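Local coordinates for AlkZ (Streptomyces sahachiroi, PDB 5UUJ), which belongs to the AlkZ-like DNA glycosylase family, within the helix-turn-helix clan, and is a single-chain protein of mixed helix and strand, richer in helix, at residues 221-224 and 225-228; 230-233 and 234-237; 7-10 and 11-15; 27-30 and 31-34. All coordinates share one frame; numbering follows the deposited sequence.

Contact 1 (221-224 and 225-228); sequences PATI and ETFD
Thr223 and Thr226 face each other across the first turn of a helix, their CA atoms 5.2 Å apart. Residues 221-223 arrive in extended form, with a cis peptide bond ahead of Pro221, and the chain coils from Ile224 onward, which leaves Thr223 as the N-cap. The backbone settles into helical pairing at once: Phe227 N donates to Thr223 O at 3.1 Å, and Asp228 N gives its hydrogen to Ile224 O over an equal 3.1 Å.

The two threonine side chains cross at about a right angle. Thr223 turns OG1 in between its own N and carbonyl carbon (chi1 66°), over the helix start, whereas Thr226 holds OG1 beside its own N (chi1 -65°), facing back toward the cap. The hydroxyls therefore come to 3.0 Å, Thr223 OG1 to Thr226 OG1. A water completes the link: it accepts from Thr223 N at 3.0 Å and donates to Thr226 OG1 at 2.6 Å. Thr226 OG1 and the N-cap amide are thus joined through one solvent molecule, where a capping box would have a direct bond. The methyl of Thr226 turns the other way, CG2 lying 4.2 Å from Ala222 CB, a loose approach just ahead of the cap.

Helix 224-232 is wedged between two others. The Phe227 ring packs on Val211 and Ile212 of helix 204-219 and meets Tyr215 edge-to-face, Ile224 turns to Leu241 and Phe245 of helix 238-248, and Pro221 rests on Ala262 and Val264 of strand 260-265.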
ATOM      1  N   PRO A 221      -4.297 -12.912 -10.657  1.00 16.11           N
ATOM      2  CA  PRO A 221      -4.070 -14.100  -9.826  1.00 16.01           C
ATOM      3  C   PRO A 221      -2.716 -14.011  -9.129  1.00 15.32           C
ATOM      4  O   PRO A 221      -1.844 -13.291  -9.614  1.00 15.17           O
ATOM      5  CB  PRO A 221      -4.099 -15.259 -10.834  1.00 16.93           C
ATOM      6  CG  PRO A 221      -4.699 -14.689 -12.092  1.00 17.58           C
ATOM      7  CD  PRO A 221      -4.326 -13.245 -12.091  1.00 17.01           C
ATOM      8  N   ALA A 222      -2.544 -14.717  -8.016  1.00 15.13           N
ATOM      9  CA  ALA A 222      -1.292 -14.655  -7.272  1.00 14.92           C
ATOM     10  C   ALA A 222      -1.058 -15.920  -6.462  1.00 14.97           C
ATOM     11  O   ALA A 222      -1.993 -16.665  -6.166  1.00 15.43           O
ATOM     12  CB  ALA A 222      -1.284 -13.440  -6.361  1.00 13.94           C
ATOM     13  N   THR A 223       0.201 -16.157  -6.113  1.00 14.92           N
ATOM     14  CA  THR A 223       0.572 -17.285  -5.271  1.00 18.13           C
ATOM     15  C   THR A 223       0.525 -16.885  -3.804  1.00 17.81           C
ATOM     16  O   THR A 223       0.423 -15.701  -3.471  1.00 14.30           O
ATOM     17  CB  THR A 223       1.985 -17.800  -5.591  1.00 17.45           C
ATOM     18  OG1 THR A 223       2.947 -16.799  -5.233  1.00 17.71           O
ATOM     19  CG2 THR A 223       2.121 -18.137  -7.071  1.00 19.66           C
ATOM     20  N   ILE A 224       0.611 -17.882  -2.933  1.00 15.52           N
ATOM     21  CA  ILE A 224       0.693 -17.646  -1.501  1.00 15.53           C
ATOM     22  C   ILE A 224       1.946 -16.845  -1.167  1.00 21.45           C
ATOM     23  O   ILE A 224       1.904 -15.935  -0.340  1.00 19.27           O
ATOM     24  CB  ILE A 224       0.693 -18.974  -0.721  1.00 16.39           C
ATOM     25  CG1 ILE A 224      -0.689 -19.621  -0.825  1.00 16.99           C
ATOM     26  CG2 ILE A 224       1.076 -18.756   0.751  1.00 16.46           C
ATOM     27  CD1 ILE A 224      -0.777 -21.007  -0.236  1.00 19.41           C
ATOM     28  N   GLU A 225       3.055 -17.186  -1.817  1.00 23.74           N
ATOM     29  CA  GLU A 225       4.327 -16.509  -1.578  1.00 24.98           C
ATOM     30  C   GLU A 225       4.236 -15.027  -1.922  1.00 22.80           C
ATOM     31  O   GLU A 225       4.710 -14.171  -1.174  1.00 20.23           O
ATOM     32  CB  GLU A 225       5.444 -17.164  -2.397  1.00 26.19           C
ATOM     33  CG  GLU A 225       6.798 -16.482  -2.254  1.00 32.74           C
ATOM     34  CD  GLU A 225       7.916 -17.233  -2.953  1.00 39.50           C
ATOM     35  OE1 GLU A 225       7.631 -18.251  -3.621  1.00 43.28           O
ATOM     36  OE2 GLU A 225       9.085 -16.805  -2.833  1.00 45.04           O
ATOM     37  N   THR A 226       3.625 -14.739  -3.063  1.00 14.90           N
ATOM     38  CA  THR A 226       3.467 -13.371  -3.535  1.00 19.51           C
ATOM     39  C   THR A 226       2.594 -12.570  -2.576  1.00 17.91           C
ATOM     40  O   THR A 226       2.870 -11.401  -2.302  1.00 12.90           O
ATOM     41  CB  THR A 226       2.856 -13.349  -4.946  1.00 18.29           C
ATOM     42  OG1 THR A 226       3.776 -13.951  -5.865  1.00 17.50           O
ATOM     43  CG2 THR A 226       2.552 -11.928  -5.397  1.00 21.47           C
ATOM     44  N   PHE A 227       1.547 -13.206  -2.058  1.00 13.18           N
ATOM     45  CA  PHE A 227       0.652 -12.553  -1.114  1.00 12.95           C
ATOM     46  C   PHE A 227       1.383 -12.137   0.160  1.00 12.75           C
ATOM     47  O   PHE A 227       1.262 -10.996   0.610  1.00 13.99           O
ATOM     48  CB  PHE A 227      -0.516 -13.470  -0.759  1.00 13.16           C
ATOM     49  CG  PHE A 227      -1.315 -12.996   0.420  1.00 13.05           C
ATOM     50  CD1 PHE A 227      -2.234 -11.970   0.283  1.00 12.71           C
ATOM     51  CD2 PHE A 227      -1.139 -13.569   1.667  1.00 14.83           C
ATOM     52  CE1 PHE A 227      -2.966 -11.528   1.366  1.00 12.72           C
ATOM     53  CE2 PHE A 227      -1.873 -13.133   2.756  1.00 13.48           C
ATOM     54  CZ  PHE A 227      -2.787 -12.110   2.602  1.00 13.10           C
ATOM     55  N   ASP A 228       2.146 -13.061   0.737  1.00 13.25           N
ATOM     56  CA  ASP A 228       2.799 -12.811   2.016  1.00 13.43           C
ATOM     57  C   ASP A 228       4.016 -11.903   1.833  1.00 13.41           C
ATOM     58  O   ASP A 228       4.455 -11.254   2.780  1.00 13.49           O
ATOM     59  CB  ASP A 228       3.202 -14.131   2.681  1.00 14.24           C
ATOM     60  CG  ASP A 228       3.516 -13.972   4.165  1.00 14.61           C
ATOM     61  OD1 ASP A 228       2.879 -13.128   4.830  1.00 14.24           O
ATOM     62  OD2 ASP A 228       4.391 -14.702   4.671  1.00 15.40           O
TER
HETATM   63  O   HOH W   1       2.161 -14.584  -7.771  1.00 20.63           O

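Contact 2 (230-233 and 234-237); sequences WLSL and NSTS
Ser232 and Ser235 clasp each other at the close of a helix. In Ser232, CB lies 3.8 Å from Ser235 CB, a van der Waals contact. OG, one bond further on, is turned in between the residue's own N and carbonyl carbon (chi1 69°). From there it accepts from Ser235 N at 3.0 Å along a fairly straight bond, N-H...O 157°, and is also hydrogen-bonded to Asp228 OD1, one turn back in the helix.

The return grip comes from Ser235, whose OG donates to Ser232 O at 2.6 Å, so that each serine holds the other's backbone through its hydroxyl. This reciprocal bonding lies at the C-terminal end of helix 224-232, where the chain leaves helical geometry with positive phi at Leu233 and again at Asn234. These two successive left-handed residues swing the chain round toward Ser237, the N-cap of helix 238-248.

Beside the serine pair, Leu231 and Thr236 cross obliquely, the leucine's CD2 stopping 3.9 Å from Thr236 OG1. That hydroxyl too is bonded to Asp228 OD1, while Leu231 packs on Leu97 and Met98 of helix 91-100 and Thr236 on Leu241 and Trp244 of helix 238-248.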
ATOM      1  N   TRP A 230       3.909  -9.272  -0.257  1.00 16.32           N
ATOM      2  CA  TRP A 230       3.211  -7.994  -0.188  1.00 18.56           C
ATOM      3  C   TRP A 230       2.820  -7.662   1.251  1.00 17.77           C
ATOM      4  O   TRP A 230       3.016  -6.540   1.712  1.00 14.67           O
ATOM      5  CB  TRP A 230       1.966  -8.022  -1.079  1.00 12.01           C
ATOM      6  CG  TRP A 230       0.988  -6.936  -0.778  1.00 15.11           C
ATOM      7  CD1 TRP A 230       1.043  -5.640  -1.203  1.00 15.18           C
ATOM      8  CD2 TRP A 230      -0.205  -7.050   0.009  1.00 11.48           C
ATOM      9  NE1 TRP A 230      -0.038  -4.939  -0.724  1.00 16.08           N
ATOM     10  CE2 TRP A 230      -0.819  -5.781   0.020  1.00 16.61           C
ATOM     11  CE3 TRP A 230      -0.812  -8.100   0.706  1.00 11.54           C
ATOM     12  CZ2 TRP A 230      -2.008  -5.533   0.702  1.00 13.57           C
ATOM     13  CZ3 TRP A 230      -1.994  -7.853   1.380  1.00 14.93           C
ATOM     14  CH2 TRP A 230      -2.580  -6.579   1.374  1.00 16.11           C
ATOM     15  N   LEU A 231       2.284  -8.651   1.957  1.00 14.42           N
ATOM     16  CA  LEU A 231       1.782  -8.443   3.309  1.00 14.23           C
ATOM     17  C   LEU A 231       2.886  -8.096   4.302  1.00 14.51           C
ATOM     18  O   LEU A 231       2.775  -7.117   5.038  1.00 14.36           O
ATOM     19  CB  LEU A 231       1.041  -9.692   3.798  1.00 16.16           C
ATOM     20  CG  LEU A 231       0.390  -9.590   5.182  1.00 12.99           C
ATOM     21  CD1 LEU A 231      -0.809  -8.648   5.157  1.00 12.17           C
ATOM     22  CD2 LEU A 231      -0.018 -10.965   5.687  1.00 15.00           C
ATOM     23  N   SER A 232       3.949  -8.897   4.323  1.00 12.98           N
ATOM     24  CA  SER A 232       4.911  -8.836   5.420  1.00 13.61           C
ATOM     25  C   SER A 232       6.332  -9.243   5.043  1.00 14.30           C
ATOM     26  O   SER A 232       7.122  -9.591   5.916  1.00 17.91           O
ATOM     27  CB  SER A 232       4.430  -9.736   6.555  1.00 13.97           C
ATOM     28  OG  SER A 232       4.506 -11.096   6.172  1.00 14.31           O
ATOM     29  N   LEU A 233       6.660  -9.189   3.755  1.00 18.50           N
ATOM     30  CA  LEU A 233       7.947  -9.683   3.270  1.00 21.64           C
ATOM     31  C   LEU A 233       8.166 -11.121   3.737  1.00 18.89           C
ATOM     32  O   LEU A 233       9.235 -11.474   4.240  1.00 16.47           O
ATOM     33  CB  LEU A 233       9.096  -8.781   3.741  1.00 16.01           C
ATOM     34  CG  LEU A 233       9.044  -7.319   3.288  1.00 25.08           C
ATOM     35  CD1 LEU A 233      10.224  -6.539   3.855  1.00 25.96           C
ATOM     36  CD2 LEU A 233       9.024  -7.214   1.770  1.00 26.79           C
ATOM     37  N   ASN A 234       7.125 -11.935   3.583  1.00 17.54           N
ATOM     38  CA  ASN A 234       7.173 -13.361   3.899  1.00 19.63           C
ATOM     39  C   ASN A 234       7.516 -13.662   5.359  1.00 19.43           C
ATOM     40  O   ASN A 234       8.379 -14.490   5.644  1.00 19.25           O
ATOM     41  CB  ASN A 234       8.169 -14.067   2.974  1.00 16.36           C
ATOM     42  CG  ASN A 234       7.723 -14.044   1.523  1.00 20.77           C
ATOM     43  OD1 ASN A 234       6.833 -14.797   1.126  1.00 19.48           O
ATOM     44  ND2 ASN A 234       8.334 -13.178   0.727  1.00 15.78           N
ATOM     45  N   SER A 235       6.814 -13.000   6.276  1.00 19.78           N
ATOM     46  CA  SER A 235       7.052 -13.176   7.707  1.00 16.96           C
ATOM     47  C   SER A 235       6.015 -14.084   8.365  1.00 17.31           C
ATOM     48  O   SER A 235       6.176 -14.476   9.521  1.00 21.93           O
ATOM     49  CB  SER A 235       7.062 -11.815   8.410  1.00 17.61           C
ATOM     50  OG  SER A 235       8.077 -10.977   7.884  1.00 17.91           O
ATOM     51  N   THR A 236       4.953 -14.420   7.637  1.00 21.82           N
ATOM     52  CA  THR A 236       3.881 -15.242   8.196  1.00 19.09           C
ATOM     53  C   THR A 236       4.234 -16.729   8.164  1.00 18.19           C
ATOM     54  O   THR A 236       4.889 -17.204   7.237  1.00 18.84           O
ATOM     55  CB  THR A 236       2.550 -15.027   7.438  1.00 16.27           C
ATOM     56  OG1 THR A 236       2.236 -13.630   7.403  1.00 15.36           O
ATOM     57  CG2 THR A 236       1.407 -15.781   8.116  1.00 16.99           C
ATOM     58  N   SER A 237       3.802 -17.450   9.197  1.00 19.49           N
ATOM     59  CA  SER A 237       3.928 -18.903   9.247  1.00 23.69           C
ATOM     60  C   SER A 237       3.389 -19.556   7.977  1.00 21.72           C
ATOM     61  O   SER A 237       2.235 -19.356   7.608  1.00 20.01           O
ATOM     62  CB  SER A 237       3.186 -19.453  10.466  1.00 21.99           C
ATOM     63  OG  SER A 237       2.982 -20.848  10.352  1.00 24.39           O
TER

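Contact 3 (7-10 and 11-15); sequences ASWR and QVFAW
Trp9 O is met twice by Phe13. The backbone N of Phe13 donates to it at 2.7 Å, and the phenyl ring of the same residue spreads one face toward it, with the oxygen 3.1 Å above the ring plane and displaced toward the rim. Phe13 achieves this by holding CG beside its own N (chi1 -63°), which folds the ring back along the helix toward its start.

Folded that way, the ring also reaches the tryptophan side chain. Phe13 CZ lies 3.9 Å from Trp9 CB, but the two aromatic planes, inclined at only 25°, are slid so far apart that they barely overlap; this is a flank contact, not a full stack. Val12 runs alongside the indole, pointing the same way, and sets its CB 4.0 Å from Trp9 CE3. Beyond the pair, both Trp9 and Val12 pack on Val257 of strand 252-257.

The polar work lies at the very start of the helix. Ser8 OG accepts from Gln11 N at 3.1 Å, and Gln11 answers by extending its chain so that OE1 takes the hydrogen of Ser8 N at 3.2 Å, in the plane of the amide and on a lone pair. Its other end, NE2, is bonded to Thr275 O, which fixes the rotation of the amide. Side chain to backbone in both directions, N-cap to third helical residue: this is a capping box, here starting helix 9-19 just after the short N-terminal strand.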
ATOM      1  N   ALA A   7      -4.733 -18.563 -18.616  1.00 24.08           N
ATOM      2  CA  ALA A   7      -4.810 -17.154 -18.972  1.00 22.82           C
ATOM      3  C   ALA A   7      -3.423 -16.661 -19.344  1.00 22.18           C
ATOM      4  O   ALA A   7      -2.426 -17.210 -18.886  1.00 22.36           O
ATOM      5  CB  ALA A   7      -5.380 -16.336 -17.825  1.00 21.82           C
ATOM      6  N   SER A   8      -3.360 -15.643 -20.191  1.00 21.74           N
ATOM      7  CA  SER A   8      -2.089 -15.017 -20.523  1.00 21.36           C
ATOM      8  C   SER A   8      -1.797 -13.911 -19.520  1.00 20.09           C
ATOM      9  O   SER A   8      -2.692 -13.467 -18.803  1.00 19.45           O
ATOM     10  CB  SER A   8      -2.114 -14.450 -21.939  1.00 21.88           C
ATOM     11  OG  SER A   8      -2.979 -13.332 -22.009  1.00 21.34           O
ATOM     12  N   TRP A   9      -0.550 -13.459 -19.472  1.00 19.93           N
ATOM     13  CA  TRP A   9      -0.185 -12.388 -18.557  1.00 18.97           C
ATOM     14  C   TRP A   9      -0.805 -11.071 -18.997  1.00 18.44           C
ATOM     15  O   TRP A   9      -1.199 -10.258 -18.164  1.00 17.60           O
ATOM     16  CB  TRP A   9       1.335 -12.255 -18.448  1.00 19.33           C
ATOM     17  CG  TRP A   9       1.917 -13.230 -17.476  1.00 19.70           C
ATOM     18  CD1 TRP A   9       2.762 -14.260 -17.756  1.00 20.82           C
ATOM     19  CD2 TRP A   9       1.674 -13.281 -16.065  1.00 19.22           C
ATOM     20  NE1 TRP A   9       3.068 -14.948 -16.606  1.00 21.13           N
ATOM     21  CE2 TRP A   9       2.412 -14.365 -15.554  1.00 20.18           C
ATOM     22  CE3 TRP A   9       0.905 -12.513 -15.185  1.00 18.25           C
ATOM     23  CZ2 TRP A   9       2.407 -14.701 -14.202  1.00 20.30           C
ATOM     24  CZ3 TRP A   9       0.899 -12.849 -13.845  1.00 18.28           C
ATOM     25  CH2 TRP A   9       1.647 -13.934 -13.366  1.00 19.34           C
ATOM     26  N   ARG A  10      -0.907 -10.862 -20.305  1.00 19.13           N
ATOM     27  CA  ARG A  10      -1.494  -9.629 -20.815  1.00 19.01           C
ATOM     28  C   ARG A  10      -2.999  -9.582 -20.554  1.00 18.71           C
ATOM     29  O   ARG A  10      -3.570  -8.504 -20.431  1.00 18.35           O
ATOM     30  CB  ARG A  10      -1.189  -9.468 -22.302  1.00 20.21           C
ATOM     31  CG  ARG A  10       0.233  -8.990 -22.550  1.00 20.68           C
ATOM     32  CD  ARG A  10       0.558  -8.842 -24.021  1.00 22.15           C
ATOM     33  NE  ARG A  10      -0.168  -7.738 -24.640  1.00 22.54           N
ATOM     34  CZ  ARG A  10       0.076  -7.277 -25.861  1.00 24.03           C
ATOM     35  NH1 ARG A  10       1.035  -7.817 -26.602  1.00 25.22           N
ATOM     36  NH2 ARG A  10      -0.634  -6.267 -26.343  1.00 24.56           N
ATOM     37  N   GLN A  11      -3.640 -10.743 -20.458  1.00 19.08           N
ATOM     38  CA  GLN A  11      -5.007 -10.795 -19.947  1.00 18.98           C
ATOM     39  C   GLN A  11      -5.034 -10.337 -18.493  1.00 17.89           C
ATOM     40  O   GLN A  11      -5.834  -9.481 -18.119  1.00 17.50           O
ATOM     41  CB  GLN A  11      -5.590 -12.201 -20.053  1.00 19.91           C
ATOM     42  CG  GLN A  11      -6.094 -12.571 -21.429  1.00 21.24           C
ATOM     43  CD  GLN A  11      -6.890 -13.859 -21.413  1.00 22.36           C
ATOM     44  OE1 GLN A  11      -6.360 -14.926 -21.092  1.00 22.64           O
ATOM     45  NE2 GLN A  11      -8.174 -13.766 -21.744  1.00 23.25           N
ATOM     46  N   VAL A  12      -4.151 -10.915 -17.682  1.00 17.59           N
ATOM     47  CA  VAL A  12      -4.075 -10.592 -16.262  1.00 16.81           C
ATOM     48  C   VAL A  12      -3.806  -9.102 -16.055  1.00 16.01           C
ATOM     49  O   VAL A  12      -4.442  -8.467 -15.217  1.00 15.49           O
ATOM     50  CB  VAL A  12      -2.980 -11.431 -15.557  1.00 16.98           C
ATOM     51  CG1 VAL A  12      -2.696 -10.912 -14.145  1.00 16.35           C
ATOM     52  CG2 VAL A  12      -3.394 -12.899 -15.504  1.00 17.92           C
ATOM     53  N   PHE A  13      -2.879  -8.543 -16.826  1.00 16.14           N
ATOM     54  CA  PHE A  13      -2.526  -7.133 -16.687  1.00 15.72           C
ATOM     55  C   PHE A  13      -3.724  -6.236 -16.974  1.00 15.63           C
ATOM     56  O   PHE A  13      -3.991  -5.285 -16.236  1.00 15.09           O
ATOM     57  CB  PHE A  13      -1.372  -6.762 -17.622  1.00 16.34           C
ATOM     58  CG  PHE A  13      -0.093  -7.495 -17.336  1.00 16.67           C
ATOM     59  CD1 PHE A  13       0.195  -7.961 -16.061  1.00 16.29           C
ATOM     60  CD2 PHE A  13       0.825  -7.721 -18.347  1.00 17.62           C
ATOM     61  CE1 PHE A  13       1.373  -8.633 -15.803  1.00 16.88           C
ATOM     62  CE2 PHE A  13       2.008  -8.394 -18.093  1.00 18.17           C
ATOM     63  CZ  PHE A  13       2.279  -8.849 -16.819  1.00 17.81           C
ATOM     64  N   ALA A  14      -4.442  -6.543 -18.051  1.00 16.35           N
ATOM     65  CA  ALA A  14      -5.624  -5.777 -18.424  1.00 19.27           C
ATOM     66  C   ALA A  14      -6.698  -5.873 -17.344  1.00 17.03           C
ATOM     67  O   ALA A  14      -7.344  -4.880 -17.009  1.00 16.07           O
ATOM     68  CB  ALA A  14      -6.171  -6.260 -19.754  1.00 17.84           C
ATOM     69  N   TRP A  15      -6.882  -7.072 -16.800  1.00 16.25           N
ATOM     70  CA  TRP A  15      -7.887  -7.287 -15.769  1.00 16.19           C
ATOM     71  C   TRP A  15      -7.524  -6.523 -14.498  1.00 15.25           C
ATOM     72  O   TRP A  15      -8.373  -5.866 -13.896  1.00 15.16           O
ATOM     73  CB  TRP A  15      -8.040  -8.778 -15.465  1.00 16.75           C
ATOM     74  CG  TRP A  15      -9.087  -9.049 -14.432  1.00 17.07           C
ATOM     75  CD1 TRP A  15     -10.433  -9.134 -14.635  1.00 18.05           C
ATOM     76  CD2 TRP A  15      -8.877  -9.260 -13.031  1.00 16.72           C
ATOM     77  NE1 TRP A  15     -11.073  -9.382 -13.448  1.00 18.34           N
ATOM     78  CE2 TRP A  15     -10.142  -9.464 -12.447  1.00 17.52           C
ATOM     79  CE3 TRP A  15      -7.744  -9.294 -12.214  1.00 16.06           C
ATOM     80  CZ2 TRP A  15     -10.306  -9.701 -11.083  1.00 17.66           C
ATOM     81  CZ3 TRP A  15      -7.910  -9.532 -10.858  1.00 16.20           C
ATOM     82  CH2 TRP A  15      -9.180  -9.732 -10.309  1.00 16.98           C
TER

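Contact 4 (27-30 and 31-34); sequences QPSA and SDVV
Ser29 and Asp32 build a capping box at the start of helix 30-36, and Pro28 with Val33 adds a hydrophobic staple, the apolar pair that brackets such a box from one residue before the cap to the fourth helical residue. The two halves of the junction differ sharply in character.

The staple is the packed, buried half. Pro28 CG touches Val33 CG2 at 3.7 Å, the side chains lying askew to each other, and Pro28 CB sits an equal 3.7 Å from Asp32 CB. Val33 points CG1 away from its own N (chi1 174°), which brings CG2 round to the proline. Phe21 also packs on Pro28. Nearby, Ala30 is buried too, its CB on Ser63 of helix 62-69. Glu67 of that helix ties down this side, one carboxylate oxygen bonded to Ala30 N and the other to Ser31 OG.

The box faces the solvent side, where Asp32 is the exposed member. Ser29 OG accepts from Asp32 N at 3.0 Å, a bond that gives a first-turn amide a side-chain acceptor. An acid at this point is probably also favoured by the partial positive charge of the helix start. Behind the cap the helix settles into its regular pattern, with Val34 N donating to Ala30 O at 3.0 Å. The aspartate's reply is less ideally aimed: Ser29 N donates to Asp32 OD2 at 3.2 Å from above the carboxylate plane, 41° out of it.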
ATOM      1  N   GLN A  27     -14.515   7.771 -12.215  1.00 19.79           N
ATOM      2  CA  GLN A  27     -14.280   8.803 -11.214  1.00 19.55           C
ATOM      3  C   GLN A  27     -14.559   8.291  -9.804  1.00 18.69           C
ATOM      4  O   GLN A  27     -15.485   8.748  -9.138  1.00 19.37           O
ATOM      5  CB  GLN A  27     -15.141  10.030 -11.506  1.00 21.23           C
ATOM      6  CG  GLN A  27     -14.707  11.274 -10.748  1.00 21.27           C
ATOM      7  CD  GLN A  27     -13.396  11.850 -11.259  1.00 21.19           C
ATOM      8  OE1 GLN A  27     -12.979  11.578 -12.387  1.00 21.55           O
ATOM      9  NE2 GLN A  27     -12.740  12.654 -10.427  1.00 20.95           N
ATOM     10  N   PRO A  28     -13.746   7.336  -9.340  1.00 17.39           N
ATOM     11  CA  PRO A  28     -13.901   6.854  -7.967  1.00 16.80           C
ATOM     12  C   PRO A  28     -13.461   7.901  -6.951  1.00 16.63           C
ATOM     13  O   PRO A  28     -12.597   8.727  -7.245  1.00 16.57           O
ATOM     14  CB  PRO A  28     -12.988   5.629  -7.924  1.00 15.75           C
ATOM     15  CG  PRO A  28     -11.936   5.917  -8.936  1.00 15.51           C
ATOM     16  CD  PRO A  28     -12.619   6.684 -10.031  1.00 16.66           C
ATOM     17  N   SER A  29     -14.060   7.869  -5.768  1.00 16.78           N
ATOM     18  CA  SER A  29     -13.607   8.712  -4.670  1.00 16.66           C
ATOM     19  C   SER A  29     -12.239   8.229  -4.200  1.00 15.64           C
ATOM     20  O   SER A  29     -11.801   7.136  -4.569  1.00 15.04           O
ATOM     21  CB  SER A  29     -14.607   8.680  -3.517  1.00 17.27           C
ATOM     22  OG  SER A  29     -14.611   7.410  -2.889  1.00 16.90           O
ATOM     23  N   ALA A  30     -11.562   9.038  -3.393  1.00 18.27           N
ATOM     24  CA  ALA A  30     -10.278   8.631  -2.833  1.00 17.53           C
ATOM     25  C   ALA A  30     -10.448   7.382  -1.971  1.00 14.99           C
ATOM     26  O   ALA A  30      -9.582   6.509  -1.954  1.00 15.51           O
ATOM     27  CB  ALA A  30      -9.662   9.760  -2.024  1.00 15.47           C
ATOM     28  N   SER A  31     -11.573   7.300  -1.263  1.00 16.01           N
ATOM     29  CA  SER A  31     -11.876   6.133  -0.435  1.00 17.27           C
ATOM     30  C   SER A  31     -12.083   4.890  -1.291  1.00 20.73           C
ATOM     31  O   SER A  31     -11.660   3.799  -0.912  1.00 16.56           O
ATOM     32  CB  SER A  31     -13.116   6.382   0.425  1.00 17.54           C
ATOM     33  OG  SER A  31     -12.848   7.346   1.427  1.00 32.41           O
ATOM     34  N   ASP A  32     -12.739   5.053  -2.438  1.00 17.31           N
ATOM     35  CA  ASP A  32     -12.933   3.944  -3.373  1.00 16.96           C
ATOM     36  C   ASP A  32     -11.597   3.391  -3.861  1.00 14.30           C
ATOM     37  O   ASP A  32     -11.415   2.176  -3.935  1.00 14.21           O
ATOM     38  CB  ASP A  32     -13.772   4.380  -4.580  1.00 17.44           C
ATOM     39  CG  ASP A  32     -15.222   4.648  -4.225  1.00 22.28           C
ATOM     40  OD1 ASP A  32     -15.696   4.124  -3.195  1.00 20.30           O
ATOM     41  OD2 ASP A  32     -15.889   5.380  -4.984  1.00 23.81           O
ATOM     42  N   VAL A  33     -10.670   4.285  -4.193  1.00 13.89           N
ATOM     43  CA  VAL A  33      -9.357   3.875  -4.679  1.00 14.89           C
ATOM     44  C   VAL A  33      -8.549   3.181  -3.578  1.00 15.10           C
ATOM     45  O   VAL A  33      -8.027   2.083  -3.779  1.00 13.02           O
ATOM     46  CB  VAL A  33      -8.557   5.080  -5.223  1.00 13.34           C
ATOM     47  CG1 VAL A  33      -7.133   4.670  -5.594  1.00 13.05           C
ATOM     48  CG2 VAL A  33      -9.259   5.670  -6.426  1.00 13.74           C
ATOM     49  N   VAL A  34      -8.448   3.824  -2.421  1.00 13.48           N
ATOM     50  CA  VAL A  34      -7.687   3.268  -1.308  1.00 13.69           C
ATOM     51  C   VAL A  34      -8.260   1.919  -0.888  1.00 14.02           C
ATOM     52  O   VAL A  34      -7.512   0.973  -0.632  1.00 14.15           O
ATOM     53  CB  VAL A  34      -7.673   4.232  -0.103  1.00 14.21           C
ATOM     54  CG1 VAL A  34      -7.069   3.567   1.136  1.00 14.79           C
ATOM     55  CG2 VAL A  34      -6.894   5.482  -0.450  1.00 14.18           C
TER

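How the contacts relate
From the N terminus the four contacts follow in series, none nested in or crossing another. Contact 3 starts helix 9-19 just after the short N-terminal strand; contact 4 ends the loop after that helix and opens helix 30-36. Much later, contact 1 closes the loop between helices 204-219 and 224-232, and contact 2 ends the latter helix on the way to 238-248. Contacts 1 and 2 therefore share one helix and touch through Asp228, whose O accepts from Asn234 N. Contact 1 also reaches contact 3, Pro221 CD packing on Val12 CG1, so the N-terminal helix is tied to residues 221-228. Contact 4 stands apart, opposite contact 2 across the chain's centre.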